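Local coordinates for dihydrolipoyl dehydrogenase (Elizabethkingia anophelis NUHP1, PDB 6UZI), which probably catalyses the NAD(+)-dependent oxidation of dihydrolipoyl groups on lysines of partner proteins, using one bound FAD per subunit, at residues 210-215 with 240-245; 244-249 with 258-263. All coordinates share one frame; numbering follows the deposited sequence.

In the fold
Two contacts that follow each other along the chain lie at the junction between the parallel sheet of a Rossmann-type domain, probably the NAD(+)-binding one, and the three-stranded antiparallel sheet that accompanies it. Interaction 1, at the edge of the parallel sheet, pairs strand 207-211 with the outermost strand, 239-241, and ties together the loops that leave them. Interaction 2 pairs strands 245-252 and 255-261 of the hairpin that comes next. Their centres lie about 9 Å apart; Thr244 and Ala245, which belong to both, and the packing of Val211 on Val246 link them. The turn after strand 239-241 thus carries the chain from one sheet into the other beside Glu212, a predicted NAD(+)-binding residue.

Interaction 1 (210-215 with 240-245); sequences VVEYLD and FMLSTA
Val210 and Phe240 pair side by side, as do Val211 and Met241, where two parallel strands of a Rossmann-type sheet end; helix 223-236 makes the beta-alpha-beta crossover between them. The packed part lies at these strand ends. Met241 N donates to Val210 O at 2.8 Å, nearly along the C=O axis, and Glu212 N returns a bond to Met241 O. On one face of the sheet CD2 and CE2 of the Phe240 ring are the atoms nearest Val210 CB, CD2 at 3.8 Å, while helix 223-236 packs on the same phenyl group through Leu233. On the other face Val211 CG2 meets Met241 SD at 4.2 Å, and Val270 of strand 267-272 touches both residues.

Beyond the strands the chains stay joined through backbone bonds: Thr244 N reaches Glu212 O at 2.9 Å, and Ser243 N approaches Leu214 O from above the carbonyl plane. Glu212, predicted to bind NAD(+), has CG anti to the backbone N (chi1 168°), and its chain continues extended alongside Leu242, with OE1 3.7 Å from Leu242 CD2.

Val210, Val211, Glu212 and Thr244 are buried, whereas Tyr213 and Asp215 form the solvent side. Asp215 sets out away from the turn, and its OD1 is modelled closer to Ser243 OG than a hydrogen bond normally allows, so the geometry there is doubtful. The Tyr213 side chain likewise starts away from the partner segment. The peptide entering Ala245 lies at the ring edge, and Tyr213 CD2 comes within 3.6 Å of Ala245 CB.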
loop_
_atom_site.group_PDB
_atom_site.type_symbol
_atom_site.label_atom_id
_atom_site.label_comp_id
_atom_site.label_asym_id
_atom_site.label_seq_id
_atom_site.Cartn_x
_atom_site.Cartn_y
_atom_site.Cartn_z
ATOM N N VAL A 210 2.932 -28.029 -6.194
ATOM C CA VAL A 210 3.563 -27.955 -4.883
ATOM C C VAL A 210 3.295 -29.281 -4.183
ATOM O O VAL A 210 2.136 -29.642 -3.941
ATOM C CB VAL A 210 3.019 -26.765 -4.068
ATOM C CG1 VAL A 210 3.514 -26.807 -2.628
ATOM C CG2 VAL A 210 3.389 -25.443 -4.726
ATOM N N VAL A 211 4.356 -30.014 -3.861
ATOM C CA VAL A 211 4.248 -31.294 -3.171
ATOM C C VAL A 211 4.824 -31.110 -1.783
ATOM O O VAL A 211 6.018 -30.832 -1.624
ATOM C CB VAL A 211 4.949 -32.423 -3.937
ATOM C CG1 VAL A 211 4.697 -33.752 -3.244
ATOM C CG2 VAL A 211 4.408 -32.481 -5.352
ATOM N N GLU A 212 3.980 -31.298 -0.783
ATOM C CA GLU A 212 4.284 -30.870 0.569
ATOM C C GLU A 212 3.761 -31.873 1.583
ATOM O O GLU A 212 2.695 -32.469 1.391
ATOM C CB GLU A 212 3.676 -29.481 0.780
ATOM C CG GLU A 212 3.613 -28.945 2.167
ATOM C CD GLU A 212 3.108 -27.524 2.136
ATOM O OE1 GLU A 212 2.755 -27.074 1.021
ATOM O OE2 GLU A 212 3.076 -26.857 3.197
ATOM N N TYR A 213 4.541 -32.082 2.643
ATOM C CA TYR A 213 4.121 -32.957 3.725
ATOM C C TYR A 213 3.086 -32.294 4.627
ATOM O O TYR A 213 2.314 -32.997 5.290
ATOM C CB TYR A 213 5.308 -33.390 4.575
ATOM C CG TYR A 213 4.903 -34.403 5.619
ATOM C CD1 TYR A 213 4.970 -34.118 6.979
ATOM C CD2 TYR A 213 4.423 -35.658 5.228
ATOM C CE1 TYR A 213 4.579 -35.073 7.926
ATOM C CE2 TYR A 213 4.038 -36.612 6.156
ATOM C CZ TYR A 213 4.116 -36.318 7.503
ATOM O OH TYR A 213 3.728 -37.276 8.415
ATOM N N LEU A 214 3.054 -30.963 4.667
ATOM C CA LEU A 214 2.191 -30.261 5.598
ATOM C C LEU A 214 0.743 -30.309 5.118
ATOM O O LEU A 214 0.465 -30.492 3.930
ATOM C CB LEU A 214 2.663 -28.813 5.722
ATOM C CG LEU A 214 4.176 -28.714 5.995
ATOM C CD1 LEU A 214 4.655 -27.265 6.112
ATOM C CD2 LEU A 214 4.629 -29.557 7.176
ATOM N N ASP A 215 -0.191 -30.120 6.061
ATOM C CA ASP A 215 -1.608 -30.296 5.754
ATOM C C ASP A 215 -2.274 -29.043 5.218
ATOM O O ASP A 215 -3.435 -29.110 4.804
ATOM C CB ASP A 215 -2.367 -30.760 6.996
ATOM C CG ASP A 215 -1.832 -32.058 7.550
ATOM O OD1 ASP A 215 -1.490 -32.949 6.741
ATOM O OD2 ASP A 215 -1.742 -32.180 8.792
ATOM N N PHE A 240 -1.723 -28.336 -5.896
ATOM C CA PHE A 240 -1.241 -28.637 -4.553
ATOM C C PHE A 240 -1.484 -30.101 -4.222
ATOM O O PHE A 240 -2.621 -30.582 -4.299
ATOM C CB PHE A 240 -1.924 -27.751 -3.514
ATOM C CG PHE A 240 -1.522 -26.316 -3.598
ATOM C CD1 PHE A 240 -2.235 -25.429 -4.387
ATOM C CD2 PHE A 240 -0.425 -25.850 -2.898
ATOM C CE1 PHE A 240 -1.860 -24.100 -4.472
ATOM C CE2 PHE A 240 -0.050 -24.532 -2.978
ATOM C CZ PHE A 240 -0.773 -23.655 -3.772
ATOM N N MET A 241 -0.421 -30.783 -3.802
ATOM C CA MET A 241 -0.452 -32.160 -3.315
ATOM C C MET A 241 -0.001 -32.108 -1.857
ATOM O O MET A 241 1.185 -32.248 -1.558
ATOM C CB MET A 241 0.427 -33.049 -4.154
ATOM C CG MET A 241 -0.194 -33.435 -5.485
ATOM S SD MET A 241 0.897 -34.496 -6.444
ATOM C CE MET A 241 0.286 -34.211 -8.102
ATOM N N LEU A 242 -0.943 -31.870 -0.955
ATOM C CA LEU A 242 -0.629 -31.698 0.455
ATOM C C LEU A 242 -0.620 -33.039 1.184
ATOM O O LEU A 242 -1.058 -34.063 0.656
ATOM C CB LEU A 242 -1.638 -30.744 1.105
ATOM C CG LEU A 242 -1.808 -29.357 0.474
ATOM C CD1 LEU A 242 -2.723 -28.470 1.306
ATOM C CD2 LEU A 242 -0.463 -28.689 0.254
ATOM N N SER A 243 -0.098 -33.017 2.416
ATOM C CA SER A 243 -0.024 -34.195 3.292
ATOM C C SER A 243 0.626 -35.382 2.588
ATOM O O SER A 243 0.165 -36.523 2.685
ATOM C CB SER A 243 -1.412 -34.576 3.813
ATOM O OG SER A 243 -2.035 -33.501 4.494
ATOM N N THR A 244 1.724 -35.114 1.890
ATOM C CA THR A 244 2.358 -36.097 1.020
ATOM C C THR A 244 3.835 -36.171 1.377
ATOM O O THR A 244 4.545 -35.165 1.300
ATOM C CB THR A 244 2.161 -35.718 -0.452
ATOM O OG1 THR A 244 0.762 -35.578 -0.715
ATOM C CG2 THR A 244 2.707 -36.787 -1.360
ATOM N N ALA A 245 4.296 -37.358 1.760
ATOM C CA ALA A 245 5.652 -37.548 2.260
ATOM C C ALA A 245 6.540 -38.019 1.116
ATOM O O ALA A 245 6.421 -39.158 0.660
ATOM C CB ALA A 245 5.668 -38.548 3.414
#

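Interaction 2 (244-249 with 258-263); sequences TAVSGV and VTAKDK. With EDO (1,2-ethanediol), chain I.
Val246 and Ala260 form a non-hydrogen-bonded pair in the beta hairpin of strands 245-252 and 255-261, whose segments 245-249 and 258-261 run antiparallel at 144° and are interrupted by a classic bulge. Ala245 and Lys261 form a hydrogen-bonded pair, with both N-H groups donating across, and Ala245 N lies 2.8 Å from Lys261 O. At the bulge, Ser247 and Gly248 both face Thr259. Their amides grip Thr259 O, the Ser247 bond being the shorter and straighter (N to O 2.8 Å, 171° at the hydrogen), and Ser247 OG adds a weak third bond. Thr259 N closes the pair on Gly248 O, after which Val249 and Val258 lie side by side.

The Val246 side chain shows what gathers on the face it shares with Val249, Val258 and Ala260. Its CB stands 4.1 Å from Thr259 O and is near O2 of a bound 1,2-ethanediol, probably from the crystallisation liquor, which accepts a bond from Val246 N. Branch CG1, anti to the backbone N (chi1 177°), lies 3.5 Å from Thr259 O and packs on Val258 CG1 at 3.7 Å. The other branch, CG2, touches both Val258 CG1 (3.9 Å) and Ala260 CB (4.1 Å). The two valines cross one another, and residues of the Rossmann-type sheet back the same face: Val211 touches Val246, while Ile186 and Ile188 touch Val258.

On the opposite face Lys261 NZ forms a salt bridge with Asp267 of the neighbouring strand 267-272. Where the hairpin meets the preceding turn, the methyl group CG2 of Thr244 rests 3.5 Å from Ala260 CB.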
loop_
_atom_site.group_PDB
_atom_site.type_symbol
_atom_site.label_atom_id
_atom_site.label_comp_id
_atom_site.label_asym_id
_atom_site.label_seq_id
_atom_site.Cartn_x
_atom_site.Cartn_y
_atom_site.Cartn_z
ATOM N N THR A 244 1.724 -35.114 1.890
ATOM C CA THR A 244 2.358 -36.097 1.020
ATOM C C THR A 244 3.835 -36.171 1.377
ATOM O O THR A 244 4.545 -35.165 1.300
ATOM C CB THR A 244 2.161 -35.718 -0.452
ATOM O OG1 THR A 244 0.762 -35.578 -0.715
ATOM C CG2 THR A 244 2.707 -36.787 -1.360
ATOM N N ALA A 245 4.296 -37.358 1.760
ATOM C CA ALA A 245 5.652 -37.548 2.260
ATOM C C ALA A 245 6.540 -38.019 1.116
ATOM O O ALA A 245 6.421 -39.158 0.660
ATOM C CB ALA A 245 5.668 -38.548 3.414
ATOM N N VAL A 246 7.424 -37.130 0.656
ATOM C CA VAL A 246 8.340 -37.449 -0.429
ATOM C C VAL A 246 9.400 -38.408 0.081
ATOM O O VAL A 246 9.887 -38.279 1.212
ATOM C CB VAL A 246 8.981 -36.172 -1.002
ATOM C CG1 VAL A 246 9.994 -36.518 -2.077
ATOM C CG2 VAL A 246 7.927 -35.239 -1.548
ATOM N N SER A 247 9.735 -39.404 -0.739
ATOM C CA SER A 247 10.781 -40.349 -0.414
ATOM C C SER A 247 11.895 -40.401 -1.448
ATOM O O SER A 247 12.916 -41.056 -1.199
ATOM C CB SER A 247 10.190 -41.756 -0.248
ATOM O OG SER A 247 9.519 -42.165 -1.433
ATOM N N GLY A 248 11.753 -39.720 -2.581
ATOM C CA GLY A 248 12.781 -39.765 -3.599
ATOM C C GLY A 248 12.617 -38.667 -4.619
ATOM O O GLY A 248 11.497 -38.262 -4.945
ATOM N N VAL A 249 13.752 -38.172 -5.116
ATOM C CA VAL A 249 13.817 -37.190 -6.197
ATOM C C VAL A 249 14.937 -37.610 -7.146
ATOM O O VAL A 249 16.117 -37.481 -6.802
ATOM C CB VAL A 249 14.066 -35.769 -5.682
ATOM C CG1 VAL A 249 14.240 -34.825 -6.855
ATOM C CG2 VAL A 249 12.938 -35.312 -4.755
ATOM N N VAL A 258 9.564 -37.269 -8.719
ATOM C CA VAL A 258 9.381 -37.157 -7.276
ATOM C C VAL A 258 8.441 -38.273 -6.845
ATOM O O VAL A 258 7.292 -38.326 -7.297
ATOM C CB VAL A 258 8.822 -35.777 -6.887
ATOM C CG1 VAL A 258 8.516 -35.700 -5.403
ATOM C CG2 VAL A 258 9.777 -34.675 -7.302
ATOM N N THR A 259 8.925 -39.172 -5.989
ATOM C CA THR A 259 8.122 -40.282 -5.486
ATOM C C THR A 259 7.767 -40.030 -4.026
ATOM O O THR A 259 8.600 -39.541 -3.258
ATOM C CB THR A 259 8.840 -41.636 -5.632
ATOM O OG1 THR A 259 10.114 -41.608 -4.972
ATOM C CG2 THR A 259 9.031 -41.991 -7.092
ATOM N N ALA A 260 6.528 -40.354 -3.652
ATOM C CA ALA A 260 6.023 -40.038 -2.320
ATOM C C ALA A 260 4.832 -40.933 -1.988
ATOM O O ALA A 260 4.365 -41.718 -2.813
ATOM C CB ALA A 260 5.628 -38.558 -2.230
ATOM N N LYS A 261 4.322 -40.780 -0.765
ATOM C CA LYS A 261 3.105 -41.452 -0.329
ATOM C C LYS A 261 2.168 -40.403 0.254
ATOM O O LYS A 261 2.613 -39.465 0.921
ATOM C CB LYS A 261 3.388 -42.559 0.692
ATOM C CG LYS A 261 3.998 -43.800 0.073
ATOM C CD LYS A 261 4.100 -44.944 1.067
ATOM C CE LYS A 261 4.708 -46.198 0.436
ATOM N NZ LYS A 261 3.806 -46.841 -0.566
ATOM N N ASP A 262 0.868 -40.572 0.006
ATOM C CA ASP A 262 -0.134 -39.598 0.416
ATOM C C ASP A 262 -0.671 -39.956 1.799
ATOM O O ASP A 262 -0.221 -40.913 2.436
ATOM C CB ASP A 262 -1.241 -39.508 -0.637
ATOM C CG ASP A 262 -2.039 -40.806 -0.789
ATOM O OD1 ASP A 262 -1.807 -41.779 -0.036
ATOM O OD2 ASP A 262 -2.903 -40.858 -1.690
ATOM N N LYS A 263 -1.663 -39.201 2.273
ATOM C CA LYS A 263 -2.146 -39.412 3.629
ATOM C C LYS A 263 -2.851 -40.751 3.781
ATOM O O LYS A 263 -2.892 -41.291 4.891
ATOM C CB LYS A 263 -3.060 -38.259 4.045
ATOM C CG LYS A 263 -4.367 -38.174 3.285
ATOM C CD LYS A 263 -4.881 -36.752 3.297
ATOM C CE LYS A 263 -6.294 -36.641 3.848
ATOM N NZ LYS A 263 -6.548 -35.252 4.364
HETATM C C1 EDO I . 9.808 -35.759 3.124
HETATM O O1 EDO I . 10.630 -35.934 4.283
HETATM C C2 EDO I . 8.633 -34.844 3.465
HETATM O O2 EDO I . 7.896 -34.490 2.281
#